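Local coordinates for endonuclease and methylase LlaGI (PDB 5FFJ), which acts as a Type ISP restriction-modification enzyme, joining a helicase-like ATPase and a DNA methyltransferase to a module that recognises specific DNA sequences, at residues 1054-1062 with 1203-1214; 1190-1198 with 1241-1250. All coordinates share one frame; numbering follows the deposited sequence.

Interaction 1 (1054-1062 with 1203-1214); sequences FSVKDIGIV and MHVIGGQARNLP. With nucleotides of chain C; nucleotides of chain B.
Ile-1059 places CG1 between its backbone N and carbonyl carbon (chi1 71°), which lays CG2 along Arg-1211 CD, while the arginine bends at chi2 (-67°) and carries its guanidinium on to the DNA. The two residues form a non-hydrogen-bonded pair in an antiparallel edge pairing of the specificity domain, where strand 1058-1059 flanks strand 1210-1214. In the adjoining hydrogen-bonded pair, Asp-1058 N donates to Asn-1212 O at 3.0 Å and Asn-1212 N returns the bond to Asp-1058 O at 2.9 Å. Their side chains run side by side with carboxylate and amide planes nearly perpendicular, and Asp-1058 OD1 accepts instead from Lys-1166 N. Gly-1060 N extends the ladder to Ala-1210 O at 2.7 Å. At the other end Leu-1213 CB sits over the face of the Phe-1054 ring, 3.8 Å from its centroid, a CH-pi contact made as the side chains cross at about a right angle.

The pairing illustrates how a sheet edge can support a base-reading loop. In that loop His-1204 ND1 donates to Gly-1207 O at 3.1 Å, within the ring plane, which fixes the ring's rotation; N7 of DG15 of chain C lies over one face, toward the rim, and NE2 bonds to N7 of a different guanine. Replacing His-1204 with a leucine would probably leave that second guanine N7 without its protein donor and the Gly-1207 carbonyl without its mate. Gln-1209 OE1 accepts from N4 of DC9 of chain B at 2.7 Å, while Arg-1211 NH2, the phosphate lying at the guanidinium's edge, donates to OP2 of DT8 of chain B at 3.1 Å.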
loop_
_atom_site.group_PDB
_atom_site.type_symbol
_atom_site.label_atom_id
_atom_site.label_comp_id
_atom_site.label_asym_id
_atom_site.label_seq_id
_atom_site.Cartn_x
_atom_site.Cartn_y
_atom_site.Cartn_z
ATOM N N PHE A 1054 -37.082 0.471 26.265
ATOM C CA PHE A 1054 -36.466 1.796 26.227
ATOM C C PHE A 1054 -37.154 2.664 25.177
ATOM O O PHE A 1054 -37.515 2.182 24.104
ATOM C CB PHE A 1054 -34.968 1.699 25.920
ATOM C CG PHE A 1054 -34.155 1.082 27.024
ATOM C CD1 PHE A 1054 -33.625 1.869 28.034
ATOM C CD2 PHE A 1054 -33.908 -0.280 27.046
ATOM C CE1 PHE A 1054 -32.873 1.309 29.048
ATOM C CE2 PHE A 1054 -33.156 -0.846 28.057
ATOM C CZ PHE A 1054 -32.639 -0.052 29.059
ATOM N N SER A 1055 -37.330 3.945 25.486
ATOM C CA SER A 1055 -37.948 4.876 24.546
ATOM C C SER A 1055 -36.930 5.342 23.513
ATOM O O SER A 1055 -37.274 5.600 22.359
ATOM C CB SER A 1055 -38.536 6.080 25.284
ATOM O OG SER A 1055 -37.521 6.816 25.947
ATOM N N VAL A 1056 -35.675 5.446 23.941
ATOM C CA VAL A 1056 -34.595 5.909 23.080
ATOM C C VAL A 1056 -33.329 5.085 23.276
ATOM O O VAL A 1056 -32.905 4.832 24.406
ATOM C CB VAL A 1056 -34.272 7.394 23.344
ATOM C CG1 VAL A 1056 -32.989 7.813 22.626
ATOM C CG2 VAL A 1056 -35.439 8.269 22.916
ATOM N N LYS A 1057 -32.732 4.676 22.163
ATOM C CA LYS A 1057 -31.430 4.026 22.175
ATOM C C LYS A 1057 -30.449 4.881 21.395
ATOM O O LYS A 1057 -30.831 5.584 20.459
ATOM C CB LYS A 1057 -31.505 2.612 21.586
ATOM C CG LYS A 1057 -32.007 2.536 20.150
ATOM C CD LYS A 1057 -30.871 2.588 19.134
ATOM C CE LYS A 1057 -31.387 2.496 17.703
ATOM N NZ LYS A 1057 -32.332 3.601 17.375
ATOM N N ASP A 1058 -29.188 4.817 21.796
ATOM C CA ASP A 1058 -28.129 5.570 21.148
ATOM C C ASP A 1058 -27.084 4.585 20.647
ATOM O O ASP A 1058 -27.192 3.382 20.894
ATOM C CB ASP A 1058 -27.519 6.586 22.123
ATOM C CG ASP A 1058 -26.547 7.538 21.453
ATOM O OD1 ASP A 1058 -26.760 7.871 20.269
ATOM O OD2 ASP A 1058 -25.569 7.954 22.114
ATOM N N ILE A 1059 -26.089 5.091 19.927
ATOM C CA ILE A 1059 -24.966 4.275 19.498
ATOM C C ILE A 1059 -23.670 5.026 19.797
ATOM O O ILE A 1059 -23.643 6.255 19.793
ATOM C CB ILE A 1059 -25.088 3.904 18.006
ATOM C CG1 ILE A 1059 -24.856 5.109 17.098
ATOM C CG2 ILE A 1059 -26.480 3.354 17.722
ATOM C CD1 ILE A 1059 -24.869 4.732 15.629
ATOM N N GLY A 1060 -22.608 4.279 20.081
ATOM C CA GLY A 1060 -21.394 4.847 20.640
ATOM C C GLY A 1060 -20.774 5.960 19.823
ATOM O O GLY A 1060 -20.928 6.008 18.604
ATOM N N ILE A 1061 -20.059 6.849 20.506
ATOM C CA ILE A 1061 -19.501 8.032 19.872
ATOM C C ILE A 1061 -18.398 7.645 18.881
ATOM O O ILE A 1061 -17.712 6.635 19.059
ATOM C CB ILE A 1061 -18.956 9.025 20.934
ATOM C CG1 ILE A 1061 -19.112 10.465 20.449
ATOM C CG2 ILE A 1061 -17.501 8.734 21.281
ATOM C CD1 ILE A 1061 -18.852 11.493 21.525
ATOM N N VAL A 1062 -18.248 8.447 17.831
ATOM C CA VAL A 1062 -17.174 8.267 16.854
ATOM C C VAL A 1062 -16.546 9.625 16.543
ATOM O O VAL A 1062 -17.130 10.436 15.824
ATOM C CB VAL A 1062 -17.677 7.623 15.540
ATOM C CG1 VAL A 1062 -16.526 6.934 14.807
ATOM C CG2 VAL A 1062 -18.808 6.641 15.813
ATOM N N MET A 1203 -17.731 3.999 20.370
ATOM C CA MET A 1203 -18.418 3.023 19.543
ATOM C C MET A 1203 -17.758 1.660 19.684
ATOM O O MET A 1203 -18.394 0.630 19.475
ATOM C CB MET A 1203 -18.415 3.469 18.082
ATOM C CG MET A 1203 -19.222 2.588 17.140
ATOM S SD MET A 1203 -18.683 2.798 15.443
ATOM C CE MET A 1203 -20.114 3.574 14.732
ATOM N N HIS A 1204 -16.482 1.654 20.045
ATOM C CA HIS A 1204 -15.720 0.418 20.045
ATOM C C HIS A 1204 -15.528 -0.141 21.450
ATOM O O HIS A 1204 -14.604 -0.916 21.698
ATOM C CB HIS A 1204 -14.378 0.651 19.359
ATOM C CG HIS A 1204 -14.513 1.044 17.920
ATOM N ND1 HIS A 1204 -15.158 0.253 16.992
ATOM C CD2 HIS A 1204 -14.108 2.150 17.253
ATOM C CE1 HIS A 1204 -15.133 0.851 15.814
ATOM N NE2 HIS A 1204 -14.503 2.004 15.945
ATOM N N VAL A 1205 -16.421 0.233 22.363
ATOM C CA VAL A 1205 -16.435 -0.372 23.689
ATOM C C VAL A 1205 -16.756 -1.856 23.547
ATOM O O VAL A 1205 -16.271 -2.685 24.314
ATOM C CB VAL A 1205 -17.463 0.297 24.630
ATOM C CG1 VAL A 1205 -17.028 1.713 24.968
ATOM C CG2 VAL A 1205 -18.860 0.286 24.009
ATOM N N ILE A 1206 -17.589 -2.178 22.562
ATOM C CA ILE A 1206 -17.900 -3.564 22.234
ATOM C C ILE A 1206 -17.978 -3.741 20.720
ATOM O O ILE A 1206 -18.984 -3.411 20.090
ATOM C CB ILE A 1206 -19.225 -4.028 22.868
ATOM C CG1 ILE A 1206 -19.231 -3.736 24.371
ATOM C CG2 ILE A 1206 -19.422 -5.518 22.633
ATOM C CD1 ILE A 1206 -20.553 -4.029 25.038
ATOM N N GLY A 1207 -16.900 -4.253 20.140
ATOM C CA GLY A 1207 -16.872 -4.571 18.725
ATOM C C GLY A 1207 -16.648 -3.358 17.844
ATOM O O GLY A 1207 -16.011 -2.391 18.262
ATOM N N GLY A 1208 -17.176 -3.416 16.624
ATOM C CA GLY A 1208 -16.939 -2.384 15.628
ATOM C C GLY A 1208 -18.044 -1.347 15.601
ATOM O O GLY A 1208 -17.834 -0.212 15.177
ATOM N N GLN A 1209 -19.230 -1.748 16.050
ATOM C CA GLN A 1209 -20.370 -0.843 16.162
ATOM C C GLN A 1209 -21.158 -1.169 17.430
ATOM O O GLN A 1209 -21.776 -2.226 17.534
ATOM C CB GLN A 1209 -21.274 -0.931 14.924
ATOM C CG GLN A 1209 -21.718 -2.338 14.547
ATOM C CD GLN A 1209 -20.753 -3.038 13.610
ATOM O OE1 GLN A 1209 -19.571 -2.709 13.554
ATOM N NE2 GLN A 1209 -21.260 -4.005 12.855
ATOM N N ALA A 1210 -21.119 -0.264 18.402
ATOM C CA ALA A 1210 -21.741 -0.518 19.699
ATOM C C ALA A 1210 -22.947 0.376 19.929
ATOM O O ALA A 1210 -22.871 1.598 19.792
ATOM C CB ALA A 1210 -20.733 -0.325 20.821
ATOM N N ARG A 1211 -24.060 -0.254 20.282
ATOM C CA ARG A 1211 -25.262 0.456 20.686
ATOM C C ARG A 1211 -25.278 0.533 22.207
ATOM O O ARG A 1211 -24.747 -0.356 22.879
ATOM C CB ARG A 1211 -26.517 -0.253 20.165
ATOM C CG ARG A 1211 -26.359 -0.923 18.797
ATOM C CD ARG A 1211 -26.151 0.117 17.695
ATOM N NE ARG A 1211 -25.548 -0.466 16.492
ATOM C CZ ARG A 1211 -25.938 -0.229 15.242
ATOM N NH1 ARG A 1211 -26.953 0.586 14.983
ATOM N NH2 ARG A 1211 -25.302 -0.819 14.237
ATOM N N ASN A 1212 -25.865 1.593 22.751
ATOM C CA ASN A 1212 -26.050 1.694 24.193
ATOM C C ASN A 1212 -27.476 2.097 24.529
ATOM O O ASN A 1212 -28.161 2.743 23.731
ATOM C CB ASN A 1212 -25.057 2.682 24.815
ATOM C CG ASN A 1212 -25.189 4.079 24.254
ATOM O OD1 ASN A 1212 -26.018 4.866 24.711
ATOM N ND2 ASN A 1212 -24.362 4.400 23.264
ATOM N N LEU A 1213 -27.912 1.699 25.718
ATOM C CA LEU A 1213 -29.288 1.879 26.148
ATOM C C LEU A 1213 -29.331 2.702 27.431
ATOM O O LEU A 1213 -29.253 2.146 28.527
ATOM C CB LEU A 1213 -29.948 0.515 26.350
ATOM C CG LEU A 1213 -29.981 -0.316 25.065
ATOM C CD1 LEU A 1213 -30.033 -1.796 25.368
ATOM C CD2 LEU A 1213 -31.166 0.096 24.205
ATOM N N PRO A 1214 -29.450 4.034 27.299
ATOM C CA PRO A 1214 -29.334 4.918 28.463
ATOM C C PRO A 1214 -30.464 4.753 29.469
ATOM O O PRO A 1214 -31.588 4.413 29.100
ATOM C CB PRO A 1214 -29.364 6.317 27.840
ATOM C CG PRO A 1214 -30.121 6.148 26.582
ATOM C CD PRO A 1214 -29.767 4.784 26.072
ATOM P P DG C 15 -7.323 1.416 18.183
ATOM O OP1 DG C 15 -6.197 2.220 18.711
ATOM O OP2 DG C 15 -8.118 0.590 19.119
ATOM O "O5'" DG C 15 -8.346 2.351 17.379
ATOM C "C5'" DG C 15 -8.058 3.736 17.181
ATOM C "C4'" DG C 15 -8.242 4.124 15.727
ATOM O "O4'" DG C 15 -8.749 2.974 14.986
ATOM C "C3'" DG C 15 -9.243 5.255 15.486
ATOM O "O3'" DG C 15 -8.796 6.116 14.421
ATOM C "C2'" DG C 15 -10.520 4.498 15.141
ATOM C "C1'" DG C 15 -9.982 3.301 14.375
ATOM N N9 DG C 15 -10.854 2.119 14.393
ATOM C C8 DG C 15 -11.254 1.391 15.490
ATOM N N7 DG C 15 -12.026 0.378 15.191
ATOM C C5 DG C 15 -12.143 0.436 13.807
ATOM C C6 DG C 15 -12.859 -0.401 12.913
ATOM O O6 DG C 15 -13.554 -1.393 13.176
ATOM N N1 DG C 15 -12.710 0.012 11.592
ATOM C C2 DG C 15 -11.965 1.095 11.186
ATOM N N2 DG C 15 -11.937 1.340 9.870
ATOM N N3 DG C 15 -11.293 1.885 12.012
ATOM C C4 DG C 15 -11.427 1.499 13.303
ATOM P P DC B 9 -22.193 -4.530 6.940
ATOM O OP1 DC B 9 -23.323 -4.142 6.066
ATOM O OP2 DC B 9 -22.353 -5.679 7.858
ATOM O "O5'" DC B 9 -20.883 -4.786 6.050
ATOM C "C5'" DC B 9 -20.548 -3.880 4.994
ATOM C "C4'" DC B 9 -19.102 -3.412 5.095
ATOM O "O4'" DC B 9 -18.951 -2.511 6.234
ATOM C "C3'" DC B 9 -18.066 -4.527 5.304
ATOM O "O3'" DC B 9 -16.979 -4.374 4.394
ATOM C "C2'" DC B 9 -17.632 -4.340 6.755
ATOM C "C1'" DC B 9 -17.757 -2.838 6.912
ATOM N N1 DC B 9 -17.838 -2.345 8.341
ATOM C C2 DC B 9 -17.057 -1.253 8.751
ATOM O O2 DC B 9 -16.306 -0.704 7.935
ATOM N N3 DC B 9 -17.146 -0.824 10.037
ATOM C C4 DC B 9 -17.965 -1.436 10.893
ATOM N N4 DC B 9 -18.021 -0.976 12.150
ATOM C C5 DC B 9 -18.766 -2.546 10.497
ATOM C C6 DC B 9 -18.673 -2.962 9.227
ATOM P P DT B 8 -26.624 -1.074 9.981
ATOM O OP1 DT B 8 -27.717 -1.774 9.270
ATOM O OP2 DT B 8 -26.510 -1.220 11.450
ATOM O "O5'" DT B 8 -25.222 -1.508 9.342
ATOM C "C5'" DT B 8 -24.890 -1.118 8.003
ATOM C "C4'" DT B 8 -23.439 -1.442 7.679
ATOM O "O4'" DT B 8 -22.611 -0.254 7.901
ATOM C "C3'" DT B 8 -22.809 -2.527 8.545
ATOM O "O3'" DT B 8 -21.809 -3.241 7.820
ATOM C "C2'" DT B 8 -22.220 -1.702 9.676
ATOM C "C1'" DT B 8 -21.632 -0.545 8.888
ATOM N N1 DT B 8 -21.332 0.708 9.687
ATOM C C2 DT B 8 -20.389 1.594 9.209
ATOM O O2 DT B 8 -19.778 1.425 8.170
ATOM N N3 DT B 8 -20.189 2.697 9.990
ATOM C C4 DT B 8 -20.811 3.001 11.176
ATOM O O4 DT B 8 -20.550 4.022 11.795
ATOM C C5 DT B 8 -21.783 2.032 11.633
ATOM C C7 DT B 8 -22.532 2.245 12.923
ATOM C C6 DT B 8 -21.995 0.945 10.876
#

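Interaction 2 (1190-1198 with 1241-1250); sequences ADFATLISE and YGVLHSSAYR
Thr-1194 meets Leu-1244, His-1245 and Arg-1250 through one methyl group, CG2. With OG1 anti to the backbone N (chi1 180°), CG2 falls between N and the carbonyl carbon and faces the helical segment: it packs on Leu-1244 CB at 3.7 Å, lies over a face of the His-1245 ring at 4.1 Å from the centroid as a CH-pi contact, and abuts the edge of the Arg-1250 guanidinium. OG1 passes near the edge of the Tyr-1241 ring but bonds to Asn-1182 O.

How a helix end can satisfy an edge strand is seen at Tyr-1241, whose ring swings anti to its backbone N (chi1 -160°) and brings OH to accept from Ile-1196 N at 2.9 Å; the same hydroxyl is also bonded to His-1284 ND1. Ile-1196 CB rests 3.6 Å from Tyr-1241 CZ. Behind the ring, His-1245 is held by its ND1, which donates almost straight to Tyr-1241 O at 2.8 Å.

Arg-1250, extended from CG to NE, curls back to Leu-1244 O: NE bonds it in the carbonyl plane and NH2 adds a weak bond. One guanidinium face thereby lies against Phe-1192 O and Ala-1193 CA, and the Phe-1192 ring, turned 82° to the guanidinium, presents its edge to NE. The junction of helices 1234-1243 and 1247-1252 is thus set on strand 1194-1197, with helix 1270-1285 touching Ile-1196 and His-1245, and helix 1377-1398 reaching His-1245 through Ile-1396.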
loop_
_atom_site.group_PDB
_atom_site.type_symbol
_atom_site.label_atom_id
_atom_site.label_comp_id
_atom_site.label_asym_id
_atom_site.label_seq_id
_atom_site.Cartn_x
_atom_site.Cartn_y
_atom_site.Cartn_z
ATOM N N ALA A 1190 -18.040 -11.432 16.158
ATOM C CA ALA A 1190 -17.749 -11.967 17.481
ATOM C C ALA A 1190 -19.046 -12.224 18.238
ATOM O O ALA A 1190 -20.102 -11.721 17.856
ATOM C CB ALA A 1190 -16.862 -11.012 18.256
ATOM N N ASP A 1191 -18.963 -13.008 19.308
ATOM C CA ASP A 1191 -20.139 -13.336 20.107
ATOM C C ASP A 1191 -20.711 -12.100 20.794
ATOM O O ASP A 1191 -19.985 -11.161 21.119
ATOM C CB ASP A 1191 -19.797 -14.397 21.153
ATOM C CG ASP A 1191 -19.291 -15.684 20.533
ATOM O OD1 ASP A 1191 -19.607 -15.943 19.352
ATOM O OD2 ASP A 1191 -18.578 -16.437 21.228
ATOM N N PHE A 1192 -22.021 -12.117 21.017
ATOM C CA PHE A 1192 -22.712 -10.999 21.645
ATOM C C PHE A 1192 -22.263 -10.806 23.091
ATOM O O PHE A 1192 -22.167 -11.766 23.854
ATOM C CB PHE A 1192 -24.229 -11.215 21.591
ATOM C CG PHE A 1192 -25.022 -10.117 22.242
ATOM C CD1 PHE A 1192 -25.385 -8.989 21.526
ATOM C CD2 PHE A 1192 -25.403 -10.211 23.570
ATOM C CE1 PHE A 1192 -26.113 -7.977 22.122
ATOM C CE2 PHE A 1192 -26.130 -9.201 24.172
ATOM C CZ PHE A 1192 -26.486 -8.083 23.446
ATOM N N ALA A 1193 -21.994 -9.555 23.452
ATOM C CA ALA A 1193 -21.608 -9.201 24.813
ATOM C C ALA A 1193 -22.268 -7.891 25.225
ATOM O O ALA A 1193 -22.743 -7.131 24.379
ATOM C CB ALA A 1193 -20.096 -9.086 24.925
ATOM N N THR A 1194 -22.298 -7.637 26.529
ATOM C CA THR A 1194 -22.835 -6.389 27.057
ATOM C C THR A 1194 -22.045 -5.958 28.286
ATOM O O THR A 1194 -21.654 -6.787 29.109
ATOM C CB THR A 1194 -24.331 -6.520 27.422
ATOM O OG1 THR A 1194 -24.814 -5.273 27.938
ATOM C CG2 THR A 1194 -24.545 -7.609 28.459
ATOM N N LEU A 1195 -21.804 -4.656 28.394
ATOM C CA LEU A 1195 -21.077 -4.095 29.526
ATOM C C LEU A 1195 -21.669 -2.744 29.905
ATOM O O LEU A 1195 -21.756 -1.841 29.075
ATOM C CB LEU A 1195 -19.591 -3.949 29.194
ATOM C CG LEU A 1195 -18.676 -3.473 30.325
ATOM C CD1 LEU A 1195 -18.831 -4.348 31.558
ATOM C CD2 LEU A 1195 -17.227 -3.465 29.857
ATOM N N ILE A 1196 -22.079 -2.611 31.160
ATOM C CA ILE A 1196 -22.691 -1.376 31.627
ATOM C C ILE A 1196 -21.614 -0.339 31.926
ATOM O O ILE A 1196 -20.526 -0.678 32.394
ATOM C CB ILE A 1196 -23.559 -1.620 32.880
ATOM C CG1 ILE A 1196 -24.403 -0.384 33.196
ATOM C CG2 ILE A 1196 -22.692 -2.009 34.070
ATOM C CD1 ILE A 1196 -25.540 -0.664 34.152
ATOM N N SER A 1197 -21.921 0.922 31.639
ATOM C CA SER A 1197 -20.973 2.011 31.836
ATOM C C SER A 1197 -21.605 3.179 32.577
ATOM O O SER A 1197 -22.788 3.477 32.408
ATOM C CB SER A 1197 -20.421 2.489 30.493
ATOM O OG SER A 1197 -19.600 3.630 30.662
ATOM N N GLU A 1198 -20.796 3.832 33.400
ATOM C CA GLU A 1198 -21.220 4.995 34.165
ATOM C C GLU A 1198 -20.881 6.280 33.412
ATOM O O GLU A 1198 -21.235 7.379 33.845
ATOM C CB GLU A 1198 -20.542 4.987 35.534
ATOM C CG GLU A 1198 -21.236 5.814 36.590
ATOM C CD GLU A 1198 -20.536 5.732 37.933
ATOM O OE1 GLU A 1198 -19.486 5.057 38.015
ATOM O OE2 GLU A 1198 -21.034 6.340 38.903
ATOM N N TYR A 1241 -30.418 -6.213 31.812
ATOM C CA TYR A 1241 -28.997 -6.498 31.968
ATOM C C TYR A 1241 -28.777 -7.934 32.426
ATOM O O TYR A 1241 -27.800 -8.575 32.042
ATOM C CB TYR A 1241 -28.358 -5.525 32.961
ATOM C CG TYR A 1241 -26.857 -5.419 32.820
ATOM C CD1 TYR A 1241 -26.277 -5.107 31.598
ATOM C CD2 TYR A 1241 -26.017 -5.616 33.909
ATOM C CE1 TYR A 1241 -24.911 -5.006 31.459
ATOM C CE2 TYR A 1241 -24.643 -5.515 33.779
ATOM C CZ TYR A 1241 -24.098 -5.207 32.554
ATOM O OH TYR A 1241 -22.734 -5.108 32.429
ATOM N N GLY A 1242 -29.690 -8.435 33.251
ATOM C CA GLY A 1242 -29.634 -9.815 33.692
ATOM C C GLY A 1242 -29.837 -10.775 32.534
ATOM O O GLY A 1242 -29.075 -11.726 32.366
ATOM N N VAL A 1243 -30.862 -10.517 31.728
ATOM C CA VAL A 1243 -31.208 -11.396 30.616
ATOM C C VAL A 1243 -30.107 -11.453 29.556
ATOM O O VAL A 1243 -29.852 -12.508 28.975
ATOM C CB VAL A 1243 -32.526 -10.952 29.946
ATOM C CG1 VAL A 1243 -32.765 -11.717 28.646
ATOM C CG2 VAL A 1243 -33.700 -11.149 30.899
ATOM N N LEU A 1244 -29.467 -10.319 29.294
ATOM C CA LEU A 1244 -28.420 -10.263 28.280
ATOM C C LEU A 1244 -27.198 -11.098 28.660
ATOM O O LEU A 1244 -26.330 -11.346 27.824
ATOM C CB LEU A 1244 -27.989 -8.817 28.032
ATOM C CG LEU A 1244 -29.011 -7.858 27.412
ATOM C CD1 LEU A 1244 -28.342 -6.531 27.087
ATOM C CD2 LEU A 1244 -29.661 -8.447 26.167
ATOM N N HIS A 1245 -27.131 -11.528 29.919
ATOM C CA HIS A 1245 -26.025 -12.359 30.389
ATOM C C HIS A 1245 -26.374 -13.848 30.387
ATOM O O HIS A 1245 -25.496 -14.696 30.558
ATOM C CB HIS A 1245 -25.602 -11.933 31.795
ATOM C CG HIS A 1245 -24.670 -10.762 31.817
ATOM N ND1 HIS A 1245 -25.108 -9.462 31.953
ATOM C CD2 HIS A 1245 -23.320 -10.695 31.719
ATOM C CE1 HIS A 1245 -24.070 -8.646 31.941
ATOM N NE2 HIS A 1245 -22.973 -9.368 31.800
ATOM N N SER A 1246 -27.650 -14.164 30.193
ATOM C CA SER A 1246 -28.097 -15.554 30.148
ATOM C C SER A 1246 -27.398 -16.328 29.035
ATOM O O SER A 1246 -27.451 -15.937 27.871
ATOM C CB SER A 1246 -29.611 -15.623 29.955
ATOM O OG SER A 1246 -30.027 -16.943 29.648
ATOM N N SER A 1247 -26.746 -17.427 29.400
ATOM C CA SER A 1247 -26.014 -18.238 28.435
ATOM C C SER A 1247 -26.948 -18.859 27.402
ATOM O O SER A 1247 -26.639 -18.883 26.210
ATOM C CB SER A 1247 -25.226 -19.337 29.150
ATOM O OG SER A 1247 -24.297 -18.784 30.066
ATOM N N ALA A 1248 -28.088 -19.366 27.864
ATOM C CA ALA A 1248 -29.059 -20.001 26.980
ATOM C C ALA A 1248 -29.607 -18.995 25.975
ATOM O O ALA A 1248 -29.737 -19.292 24.785
ATOM C CB ALA A 1248 -30.191 -20.609 27.788
ATOM N N TYR A 1249 -29.930 -17.805 26.468
ATOM C CA TYR A 1249 -30.415 -16.727 25.620
ATOM C C TYR A 1249 -29.398 -16.410 24.527
ATOM O O TYR A 1249 -29.735 -16.384 23.342
ATOM C CB TYR A 1249 -30.703 -15.479 26.460
ATOM C CG TYR A 1249 -31.173 -14.288 25.655
ATOM C CD1 TYR A 1249 -32.509 -14.144 25.307
ATOM C CD2 TYR A 1249 -30.282 -13.307 25.248
ATOM C CE1 TYR A 1249 -32.943 -13.057 24.571
ATOM C CE2 TYR A 1249 -30.707 -12.217 24.513
ATOM C CZ TYR A 1249 -32.036 -12.097 24.177
ATOM O OH TYR A 1249 -32.463 -11.013 23.444
ATOM N N ARG A 1250 -28.153 -16.185 24.934
ATOM C CA ARG A 1250 -27.087 -15.839 24.000
ATOM C C ARG A 1250 -26.847 -16.939 22.968
ATOM O O ARG A 1250 -26.621 -16.654 21.792
ATOM C CB ARG A 1250 -25.789 -15.552 24.761
ATOM C CG ARG A 1250 -25.801 -14.248 25.544
ATOM C CD ARG A 1250 -24.427 -13.918 26.105
ATOM N NE ARG A 1250 -24.423 -12.647 26.826
ATOM C CZ ARG A 1250 -23.343 -12.095 27.371
ATOM N NH1 ARG A 1250 -22.163 -12.696 27.280
ATOM N NH2 ARG A 1250 -23.441 -10.936 28.008
#

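Read from the N terminus, the four segments come as 1054-1062, 1190-1198, 1203-1214 and 1241-1250, so the two contacts cross rather than nest. Interaction 1 closes a long loop of 140 residues; before that loop is complete, segment 1190-1198 has already begun the shorter one of 42 residues that interaction 2 closes. Both reach the same four-stranded antiparallel sheet of the specificity domain, at its two edges: strands 1058-1059 and 1194-1197 are outermost, with 1210-1214 and 1180-1184 between them. Interaction 1 serves the DNA-facing loop, and interaction 2 joins the far edge to helices. They touch where Ile-1206 CD1 packs 3.6 Å from Leu-1195 N.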